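Local coordinates for protein putative fimbriae assembly chaperone (Salmonella typhimurium, PDB 2CO7) that probably acts as a periplasmic chaperone of the PapD family, capping fimbrial subunits and holding them folded until they are assembled into Saf fimbriae, at residues Thr9-Ser13 with Asn39-Leu43; Arg20-His24 with Arg77-Thr81; Lys53-Phe59 with Leu92-Cys96; Val142-Leu146 with Asn159-Met165. One frame throughout, in Å; residues are numbered along the deposited sequence.

Interaction 1 (Thr9-Ser13 with Asn39-Leu43); sequences TKLFS and NYPIL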
# COMPACT_ATOMS: atom_id res chain seq x y z
N THR B 9 -21.13 -1.79 -11.92
CA THR B 9 -19.93 -1.96 -11.07
C THR B 9 -18.76 -1.20 -11.72
O THR B 9 -18.52 -1.35 -12.92
CB THR B 9 -19.52 -3.45 -10.83
OG1 THR B 9 -20.49 -4.10 -9.99
CG2 THR B 9 -18.18 -3.55 -10.13
N LYS B 10 -18.05 -0.40 -10.93
CA LYS B 10 -16.82 0.23 -11.38
C LYS B 10 -15.63 -0.61 -10.95
O LYS B 10 -15.44 -0.89 -9.75
CB LYS B 10 -16.65 1.64 -10.79
CG LYS B 10 -15.34 2.35 -11.21
CD LYS B 10 -15.25 2.57 -12.72
CE LYS B 10 -13.84 2.97 -13.21
NZ LYS B 10 -13.96 3.84 -14.47
N LEU B 11 -14.84 -1.02 -11.93
CA LEU B 11 -13.63 -1.77 -11.71
C LEU B 11 -12.47 -0.90 -12.09
O LEU B 11 -12.54 -0.14 -13.08
CB LEU B 11 -13.57 -3.04 -12.57
CG LEU B 11 -14.72 -4.04 -12.52
CD1 LEU B 11 -14.34 -5.24 -13.35
CD2 LEU B 11 -14.98 -4.45 -11.06
N PHE B 12 -11.39 -1.00 -11.34
CA PHE B 12 -10.20 -0.21 -11.65
C PHE B 12 -8.94 -0.84 -11.12
O PHE B 12 -8.93 -1.34 -9.99
CB PHE B 12 -10.36 1.24 -11.17
CG PHE B 12 -9.44 2.21 -11.87
CD1 PHE B 12 -9.55 2.40 -13.25
CD2 PHE B 12 -8.48 2.92 -11.16
CE1 PHE B 12 -8.72 3.27 -13.91
CE2 PHE B 12 -7.62 3.80 -11.83
CZ PHE B 12 -7.76 3.97 -13.21
N SER B 13 -7.88 -0.83 -11.95
CA SER B 13 -6.62 -1.45 -11.60
C SER B 13 -5.44 -0.72 -12.28
O SER B 13 -5.63 -0.02 -13.26
CB SER B 13 -6.60 -2.93 -12.04
OG SER B 13 -5.37 -3.53 -11.65
N ASN B 39 -9.59 -0.77 -20.80
CA ASN B 39 -9.81 -0.61 -22.23
C ASN B 39 -10.19 0.83 -22.58
O ASN B 39 -11.05 1.08 -23.43
CB ASN B 39 -10.87 -1.60 -22.74
CG ASN B 39 -10.70 -1.90 -24.22
OD1 ASN B 39 -9.66 -1.58 -24.80
ND2 ASN B 39 -11.71 -2.53 -24.82
N TYR B 40 -9.54 1.77 -21.90
CA TYR B 40 -9.73 3.20 -22.11
C TYR B 40 -8.53 3.92 -21.48
O TYR B 40 -7.81 3.33 -20.69
CB TYR B 40 -11.05 3.67 -21.46
CG TYR B 40 -11.25 3.32 -20.00
CD1 TYR B 40 -10.66 4.09 -18.99
CD2 TYR B 40 -12.09 2.26 -19.62
CE1 TYR B 40 -10.87 3.77 -17.62
CE2 TYR B 40 -12.29 1.94 -18.27
CZ TYR B 40 -11.70 2.72 -17.29
OH TYR B 40 -11.93 2.43 -15.97
N PRO B 41 -8.29 5.20 -21.84
CA PRO B 41 -7.09 5.90 -21.37
C PRO B 41 -7.18 6.30 -19.89
O PRO B 41 -8.28 6.58 -19.38
CB PRO B 41 -7.04 7.17 -22.26
CG PRO B 41 -8.13 7.03 -23.25
CD PRO B 41 -9.13 6.07 -22.69
N ILE B 42 -6.04 6.28 -19.22
CA ILE B 42 -5.91 6.76 -17.85
C ILE B 42 -4.79 7.77 -17.71
O ILE B 42 -3.87 7.79 -18.50
CB ILE B 42 -5.69 5.61 -16.85
CG1 ILE B 42 -4.34 4.94 -17.06
CG2 ILE B 42 -6.84 4.62 -16.91
CD1 ILE B 42 -3.94 3.88 -15.97
N LEU B 43 -4.88 8.61 -16.69
CA LEU B 43 -3.82 9.55 -16.37
C LEU B 43 -3.00 8.96 -15.23
O LEU B 43 -3.54 8.33 -14.31
CB LEU B 43 -4.39 10.92 -15.99
CG LEU B 43 -5.18 11.73 -17.02
CD1 LEU B 43 -5.63 13.12 -16.47
CD2 LEU B 43 -4.33 11.90 -18.28
O HOH W 1 -13.09 0.18 -15.59
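Phe12 and Ile42 make the tight half of this contact. Ile42 CG2 meets the rim of the Phe12 ring, in its plane and 3.8 Å from Phe12 CE1, so the methyl abuts the ring edge. Phe12 CG stands anti to the backbone N (chi1 -159°), which carries the ring off strand 10-16 toward Ile42; Leu120 and Ile122 of strand 116-131 and Ala99 of strand 91-100 also touch it. The same rim also meets the Tyr40 phenol, with Phe12 CD1 3.6 Å from Tyr40 OH.

Toward the loop the packing gives way to polar contacts and water. Lys10 bends at chi2 (63°) and comes from the opposite direction to Tyr40, its NZ donating to Tyr40 OH at 2.9 Å. A water lying in the plane of the Tyr40 ring, at its edge, is 2.6 Å from Tyr40 OH and gives a hydrogen bond to Leu11 O, also at 2.6 Å. The phenol oxygen thus has two polar partners, an ammonium and a water, and the nearby positive charge would probably make the hydroxyl somewhat more acidic. Leu11, beside this water, is exposed.

Residues 10-13 also pair in an antiparallel ladder with a strand of another protein chain, which carries the sheet across the interface. The contact therefore ties an interface strand to the start of strand 42-50, an arrangement typical of the N-terminal immunoglobulin-like domain of PapD-family chaperones.

Interaction 2 (Arg20-His24 with Arg77-Thr81); sequences RVIYH and RIVRT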
# COMPACT_ATOMS: atom_id res chain seq x y z
N ARG B 20 8.90 -4.42 -5.71
CA ARG B 20 9.93 -3.54 -5.17
C ARG B 20 10.90 -3.19 -6.28
O ARG B 20 10.96 -3.88 -7.31
CB ARG B 20 10.71 -4.23 -4.02
CG ARG B 20 11.46 -5.52 -4.47
CD ARG B 20 10.75 -6.82 -4.00
NE ARG B 20 10.71 -6.85 -2.53
CZ ARG B 20 9.61 -6.65 -1.77
NH1 ARG B 20 8.40 -6.51 -2.33
NH2 ARG B 20 9.72 -6.63 -0.45
N VAL B 21 11.70 -2.15 -6.06
CA VAL B 21 12.74 -1.76 -7.00
C VAL B 21 13.98 -1.63 -6.12
O VAL B 21 13.97 -0.88 -5.11
CB VAL B 21 12.43 -0.38 -7.71
CG1 VAL B 21 13.61 -0.03 -8.64
CG2 VAL B 21 11.17 -0.44 -8.57
N ILE B 22 15.03 -2.37 -6.46
CA ILE B 22 16.29 -2.22 -5.72
C ILE B 22 17.18 -1.28 -6.54
O ILE B 22 17.46 -1.53 -7.74
CB ILE B 22 17.00 -3.57 -5.47
CG1 ILE B 22 16.03 -4.57 -4.79
CG2 ILE B 22 18.39 -3.35 -4.69
CD1 ILE B 22 15.38 -4.05 -3.48
N TYR B 23 17.61 -0.21 -5.89
CA TYR B 23 18.45 0.82 -6.54
C TYR B 23 19.87 0.68 -6.08
O TYR B 23 20.22 1.10 -4.97
CB TYR B 23 17.89 2.24 -6.24
CG TYR B 23 18.42 3.32 -7.18
CD1 TYR B 23 17.59 3.92 -8.13
CD2 TYR B 23 19.75 3.73 -7.10
CE1 TYR B 23 18.07 4.93 -8.97
CE2 TYR B 23 20.26 4.72 -7.97
CZ TYR B 23 19.39 5.32 -8.89
OH TYR B 23 19.91 6.29 -9.77
N HIS B 24 20.70 0.08 -6.94
CA HIS B 24 22.10 -0.17 -6.63
C HIS B 24 22.87 1.13 -6.86
O HIS B 24 22.78 1.70 -7.93
CB HIS B 24 22.64 -1.28 -7.52
CG HIS B 24 22.05 -2.63 -7.22
ND1 HIS B 24 20.84 -3.05 -7.73
CD2 HIS B 24 22.53 -3.66 -6.47
CE1 HIS B 24 20.60 -4.28 -7.30
NE2 HIS B 24 21.61 -4.68 -6.55
N ARG B 77 11.50 5.64 -15.60
CA ARG B 77 12.89 5.67 -15.20
C ARG B 77 12.99 6.35 -13.84
O ARG B 77 12.46 7.44 -13.65
CB ARG B 77 13.66 6.52 -16.22
CG ARG B 77 15.06 6.92 -15.80
CD ARG B 77 16.11 5.86 -16.15
NE ARG B 77 17.40 6.49 -16.37
CZ ARG B 77 18.58 5.88 -16.25
NH1 ARG B 77 18.62 4.59 -15.92
NH2 ARG B 77 19.71 6.54 -16.47
N ILE B 78 13.73 5.74 -12.91
CA ILE B 78 13.91 6.32 -11.58
C ILE B 78 15.40 6.65 -11.40
O ILE B 78 16.22 5.78 -11.62
CB ILE B 78 13.50 5.30 -10.48
CG1 ILE B 78 12.04 4.85 -10.66
CG2 ILE B 78 13.77 5.91 -9.09
CD1 ILE B 78 11.67 3.57 -9.89
N VAL B 79 15.74 7.88 -11.02
CA VAL B 79 17.16 8.28 -10.95
C VAL B 79 17.39 9.05 -9.65
O VAL B 79 16.56 9.87 -9.25
CB VAL B 79 17.61 9.11 -12.21
CG1 VAL B 79 17.50 8.30 -13.51
CG2 VAL B 79 16.80 10.39 -12.36
N ARG B 80 18.46 8.70 -8.92
CA ARG B 80 18.87 9.49 -7.76
C ARG B 80 19.33 10.86 -8.20
O ARG B 80 20.15 10.96 -9.12
CB ARG B 80 19.99 8.81 -6.98
CG ARG B 80 20.29 9.52 -5.66
CD ARG B 80 21.45 8.89 -4.85
NE ARG B 80 22.73 8.95 -5.56
CZ ARG B 80 23.54 10.02 -5.65
NH1 ARG B 80 23.25 11.18 -5.08
NH2 ARG B 80 24.66 9.92 -6.36
N THR B 81 18.88 11.92 -7.52
CA THR B 81 19.28 13.28 -7.96
C THR B 81 20.21 14.06 -7.08
O THR B 81 20.59 15.19 -7.45
CB THR B 81 18.10 14.22 -8.23
OG1 THR B 81 18.62 15.55 -8.29
CG2 THR B 81 17.10 14.19 -7.09
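Strand 20-24 and the 77-80 part of strand 73-80 run in roughly the same direction, their axes 40° apart and 9.2 Å from each other at the closest point. That spacing is too wide for main-chain pairing, and the two meet through side chains across the interior of the N-terminal domain. Tyr23 and Ile78 are the closest pair of CA atoms, at 8.7 Å.

Tyr23 spans the gap. A chi1 near trans (-163°) swings its ring across to the other strand, whose main chain it meets edge-on: Ile78 O lies near the ring plane, 3.3 Å from Tyr23 CE1. At the end of the ring, Arg80 N donates to Tyr23 OH across 2.9 Å in an almost straight bond (176°). Arg80 CB packs against the same hydroxyl, 3.8 Å from Tyr23 OH, while the rest of that chain turns away and its NH1 bonds to Gly82 O.

Nearer the start of strand 20-24, the contact is looser and wholly apolar. Val21 CG2 approaches Ile78 CD1 at 4.3 Å, and Leu128 of strand 116-131 touches both side chains. Phe59 meets the Tyr23 ring edge-to-face.

The chemistry is that of one directional bond at the Arg80 end, with apolar packing of Val21 and Tyr23 against Ile78 behind it. A buried tyrosine takes up a main-chain N-H where strand 73-80 ends, which ties the hydroxyl end of its ring to the backbone of the other strand.

Interaction 3 (Lys53-Phe59 with Leu92-Cys96); sequences KSSPAPF and LQWVC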
# COMPACT_ATOMS: atom_id res chain seq x y z
N LYS B 53 6.71 7.89 4.18
CA LYS B 53 5.63 8.02 3.17
C LYS B 53 5.14 9.45 2.92
O LYS B 53 4.14 9.64 2.24
CB LYS B 53 4.44 7.10 3.54
CG LYS B 53 4.81 5.60 3.57
CD LYS B 53 3.64 4.79 4.15
CE LYS B 53 3.98 3.29 4.12
NZ LYS B 53 2.90 2.48 4.69
N SER B 54 5.87 10.45 3.43
CA SER B 54 5.39 11.82 3.46
C SER B 54 6.45 12.83 3.07
O SER B 54 6.16 13.78 2.37
CB SER B 54 4.89 12.16 4.89
OG SER B 54 4.01 11.11 5.36
N SER B 55 7.67 12.58 3.52
CA SER B 55 8.77 13.51 3.34
C SER B 55 9.31 13.30 1.91
O SER B 55 9.16 12.21 1.34
CB SER B 55 9.87 13.22 4.38
OG SER B 55 9.52 13.64 5.70
N PRO B 56 9.98 14.32 1.35
CA PRO B 56 10.60 14.15 0.03
C PRO B 56 11.80 13.20 0.04
O PRO B 56 12.44 12.97 1.10
CB PRO B 56 11.11 15.57 -0.33
CG PRO B 56 10.41 16.52 0.68
CD PRO B 56 10.22 15.67 1.91
N ALA B 57 12.10 12.65 -1.13
CA ALA B 57 13.25 11.76 -1.31
C ALA B 57 14.06 12.26 -2.50
O ALA B 57 13.48 12.90 -3.41
CB ALA B 57 12.79 10.33 -1.55
N PRO B 58 15.38 12.01 -2.50
CA PRO B 58 16.26 12.58 -3.52
C PRO B 58 16.22 11.73 -4.79
O PRO B 58 17.28 11.28 -5.28
CB PRO B 58 17.65 12.50 -2.86
CG PRO B 58 17.57 11.30 -1.98
CD PRO B 58 16.13 11.21 -1.50
N PHE B 59 15.01 11.46 -5.28
CA PHE B 59 14.87 10.71 -6.53
C PHE B 59 13.86 11.38 -7.41
O PHE B 59 12.95 12.04 -6.91
CB PHE B 59 14.39 9.30 -6.27
CG PHE B 59 15.38 8.45 -5.54
CD1 PHE B 59 16.17 7.54 -6.25
CD2 PHE B 59 15.51 8.54 -4.15
CE1 PHE B 59 17.11 6.73 -5.58
CE2 PHE B 59 16.46 7.75 -3.47
CZ PHE B 59 17.25 6.83 -4.19
N LEU B 92 15.37 3.33 2.63
CA LEU B 92 14.13 2.96 1.97
C LEU B 92 13.37 4.20 1.54
O LEU B 92 13.33 5.20 2.27
CB LEU B 92 13.26 2.12 2.92
CG LEU B 92 12.02 1.60 2.16
CD1 LEU B 92 11.75 0.10 2.42
CD2 LEU B 92 10.84 2.44 2.49
N GLN B 93 12.80 4.15 0.34
CA GLN B 93 11.84 5.15 -0.15
C GLN B 93 10.61 4.38 -0.68
O GLN B 93 10.60 3.13 -0.72
CB GLN B 93 12.47 5.91 -1.35
CG GLN B 93 13.54 6.89 -1.11
CD GLN B 93 14.91 6.30 -0.79
OE1 GLN B 93 15.68 6.97 -0.18
NE2 GLN B 93 15.21 5.08 -1.25
N TRP B 94 9.60 5.12 -1.13
CA TRP B 94 8.45 4.53 -1.78
C TRP B 94 8.24 5.21 -3.12
O TRP B 94 8.20 6.43 -3.20
CB TRP B 94 7.19 4.79 -0.95
CG TRP B 94 7.20 4.07 0.36
CD1 TRP B 94 7.68 4.55 1.57
CD2 TRP B 94 6.77 2.74 0.60
NE1 TRP B 94 7.55 3.58 2.55
CE2 TRP B 94 7.01 2.46 1.98
CE3 TRP B 94 6.24 1.73 -0.22
CZ2 TRP B 94 6.66 1.23 2.57
CZ3 TRP B 94 5.87 0.49 0.38
CH2 TRP B 94 6.13 0.26 1.76
N VAL B 95 8.09 4.39 -4.16
CA VAL B 95 7.74 4.89 -5.49
C VAL B 95 6.25 4.56 -5.68
O VAL B 95 5.86 3.41 -5.63
CB VAL B 95 8.71 4.34 -6.61
CG1 VAL B 95 8.72 2.78 -6.72
CG2 VAL B 95 8.39 4.95 -7.96
N CYS B 96 5.46 5.61 -5.90
CA CYS B 96 4.01 5.52 -5.93
C CYS B 96 3.50 5.93 -7.31
O CYS B 96 4.01 6.87 -7.92
CB CYS B 96 3.43 6.45 -4.90
SG CYS B 96 3.74 5.97 -3.19
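The unusual feature here is a lysine whose aliphatic chain is laid over an indole: Lys53 lies across one face of Trp94. Its CG sits 3.9 Å from the centroid of the five-membered ring, 28° off the normal, in a CH-pi contact. Because the chain is extended beyond CG, it continues along the indole until CE reaches the benzene part, 3.7 Å from Trp94 CZ2. Leu92 CD2 occupies the opposite face, so the indole lies between it and Lys53 CE, each offset toward the rim, and Trp94 NE1 is satisfied by Ala51 O. An aromatic side chain of another protein chain makes a cation-pi contact with Lys53, and Trp94 also meets one edge-to-face.

The second half of the contact is built on Gln93. Ala57 CB packs on its CG at 3.5 Å, and Phe59 CE2 comes within 3.4 Å of Gln93 CD. Ring and amide planes are inclined by 51°, the two side chains crossing at about a right angle. The chain bends at chi2 (75°), and NE2 donates to Leu128 O, so this buried group has a firm polar partner. Pro58, between Ala57 and Phe59, centres an inverse gamma turn.

Segment 53-59 runs from the loop after strand 42-50 into the first residue of strand 59-68, folding over strand 91-100. That strand runs between 42-50 and 116-131, and the Cys96-Cys125 disulfide joins it to the latter.

Interaction 4 (Val142-Leu146 with Asn159-Met165); sequences VAGNL and NPTPFYM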
# COMPACT_ATOMS: atom_id res chain seq x y z
N VAL B 142 22.33 -12.86 4.67
CA VAL B 142 22.61 -12.59 6.09
C VAL B 142 21.37 -12.66 6.98
O VAL B 142 21.44 -12.28 8.17
CB VAL B 142 23.39 -11.22 6.33
CG1 VAL B 142 24.82 -11.31 5.75
CG2 VAL B 142 22.66 -10.02 5.73
N ALA B 143 20.24 -13.13 6.44
CA ALA B 143 18.95 -13.15 7.18
C ALA B 143 18.94 -14.13 8.36
O ALA B 143 18.14 -13.98 9.30
CB ALA B 143 17.77 -13.42 6.23
N GLY B 144 19.85 -15.11 8.33
CA GLY B 144 20.08 -16.02 9.46
C GLY B 144 20.76 -15.33 10.64
O GLY B 144 20.99 -15.95 11.69
N ASN B 145 21.09 -14.04 10.49
CA ASN B 145 21.68 -13.30 11.61
C ASN B 145 20.71 -12.51 12.44
O ASN B 145 21.12 -11.85 13.40
CB ASN B 145 22.83 -12.44 11.14
CG ASN B 145 24.00 -13.26 10.71
OD1 ASN B 145 24.09 -14.46 11.03
ND2 ASN B 145 24.90 -12.65 9.98
N LEU B 146 19.43 -12.62 12.10
CA LEU B 146 18.36 -12.02 12.89
C LEU B 146 18.36 -12.68 14.25
O LEU B 146 18.58 -13.88 14.33
CB LEU B 146 17.00 -12.20 12.21
CG LEU B 146 16.87 -11.51 10.85
CD1 LEU B 146 15.42 -11.41 10.42
CD2 LEU B 146 17.49 -10.12 10.90
N ASN B 159 17.65 -6.89 14.08
CA ASN B 159 18.35 -6.95 12.78
C ASN B 159 19.71 -6.24 12.87
O ASN B 159 19.78 -5.03 12.77
CB ASN B 159 17.45 -6.33 11.69
CG ASN B 159 18.14 -6.26 10.32
OD1 ASN B 159 19.10 -6.98 10.04
ND2 ASN B 159 17.67 -5.38 9.49
N PRO B 160 20.82 -7.00 13.00
CA PRO B 160 22.13 -6.36 13.15
C PRO B 160 22.81 -6.10 11.77
O PRO B 160 24.00 -5.81 11.71
CB PRO B 160 22.92 -7.42 13.92
CG PRO B 160 22.41 -8.73 13.26
CD PRO B 160 20.91 -8.47 13.04
N THR B 161 22.04 -6.19 10.69
CA THR B 161 22.60 -6.10 9.34
C THR B 161 22.28 -4.74 8.73
O THR B 161 21.39 -4.06 9.22
CB THR B 161 21.99 -7.21 8.39
OG1 THR B 161 20.72 -6.81 7.88
CG2 THR B 161 21.86 -8.56 9.10
N PRO B 162 23.02 -4.36 7.66
CA PRO B 162 22.74 -3.14 6.90
C PRO B 162 21.51 -3.14 6.00
O PRO B 162 21.30 -2.14 5.31
CB PRO B 162 24.00 -2.94 6.04
CG PRO B 162 24.60 -4.33 5.93
CD PRO B 162 24.23 -5.06 7.18
N PHE B 163 20.67 -4.19 6.06
CA PHE B 163 19.57 -4.34 5.10
C PHE B 163 18.22 -4.11 5.71
O PHE B 163 18.01 -4.47 6.86
CB PHE B 163 19.55 -5.75 4.50
CG PHE B 163 20.78 -6.09 3.70
CD1 PHE B 163 21.85 -6.76 4.30
CD2 PHE B 163 20.91 -5.68 2.38
CE1 PHE B 163 22.99 -7.07 3.58
CE2 PHE B 163 22.05 -6.00 1.64
CZ PHE B 163 23.10 -6.68 2.25
N TYR B 164 17.27 -3.58 4.92
CA TYR B 164 15.87 -3.80 5.28
C TYR B 164 15.54 -5.27 5.16
O TYR B 164 15.84 -5.89 4.15
CB TYR B 164 14.89 -3.00 4.40
CG TYR B 164 15.03 -1.53 4.67
CD1 TYR B 164 14.18 -0.88 5.55
CD2 TYR B 164 16.07 -0.80 4.08
CE1 TYR B 164 14.33 0.47 5.83
CE2 TYR B 164 16.22 0.58 4.35
CZ TYR B 164 15.37 1.19 5.22
OH TYR B 164 15.49 2.53 5.48
N MET B 165 14.84 -5.78 6.18
CA MET B 165 14.49 -7.20 6.25
C MET B 165 12.98 -7.30 6.09
O MET B 165 12.21 -6.96 6.99
CB MET B 165 14.97 -7.79 7.59
CG MET B 165 16.47 -8.04 7.66
SD MET B 165 16.93 -9.46 6.60
CE MET B 165 18.73 -9.39 6.66
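The Phe163 ring is met obliquely by Val142, whose CG2 lies 3.7 Å from Phe163 CD1, the two side chains crossing at about a right angle. Thr161 OG1 lies in the ring plane, at its edge. The flat amide of Asn159 has Leu146 CD2 beside it, 3.6 Å from Asn159 OD1.

That amide organises the loop 159-165. Its OD1 accepts twice: from Thr161 OG1 in the carbonyl plane, on a lone pair, at 2.7 Å, and from Thr161 N well above that plane, closing an Asx turn. Asn159 ND2 donates in its own amide plane to Phe163 O at 2.8 Å, and also to Pro184 O. Thr161 OG1 in turn accepts from Phe163 N, an ST turn.

Met165, bent at chi2 (-72°), brings CE to 3.8 Å from Ala143 CA, and its CG packs on Leu146 CD2. Pro160 CG lies against Asn145 O at 3.4 Å.

No hydrogen bond crosses between the two loops. The polar network stays inside 159-165 and shapes it, while the joint with 142-146 is mainly apolar packing, buried around Ala143, Leu146, Phe163 and Met165 and with an exposed margin at Asn145 and Pro160.

In the fold
From the N terminus, interaction 1 comes first, closing the chain from strand 10-16 round to the start of strand 42-50. Interaction 2 opens within that span, at strand 20-24, and crosses it by closing at strand 73-80. Interaction 3 opens after interaction 1 has closed, inside interaction 2, and ends beyond it on strand 91-100, so 2 and 3 cross as well; they touch, where Thr81 N probably hydrogen-bonds to Pro58 O and Arg80 packs on Phe59. None nests. All three belong to the N-terminal domain. Interaction 4 follows in series in the C-terminal domain, about 40 Å from interaction 1 between centres. It reaches interaction 3 through Tyr164 OH, weakly hydrogen-bonded to Leu92 N, a direct link between the domains.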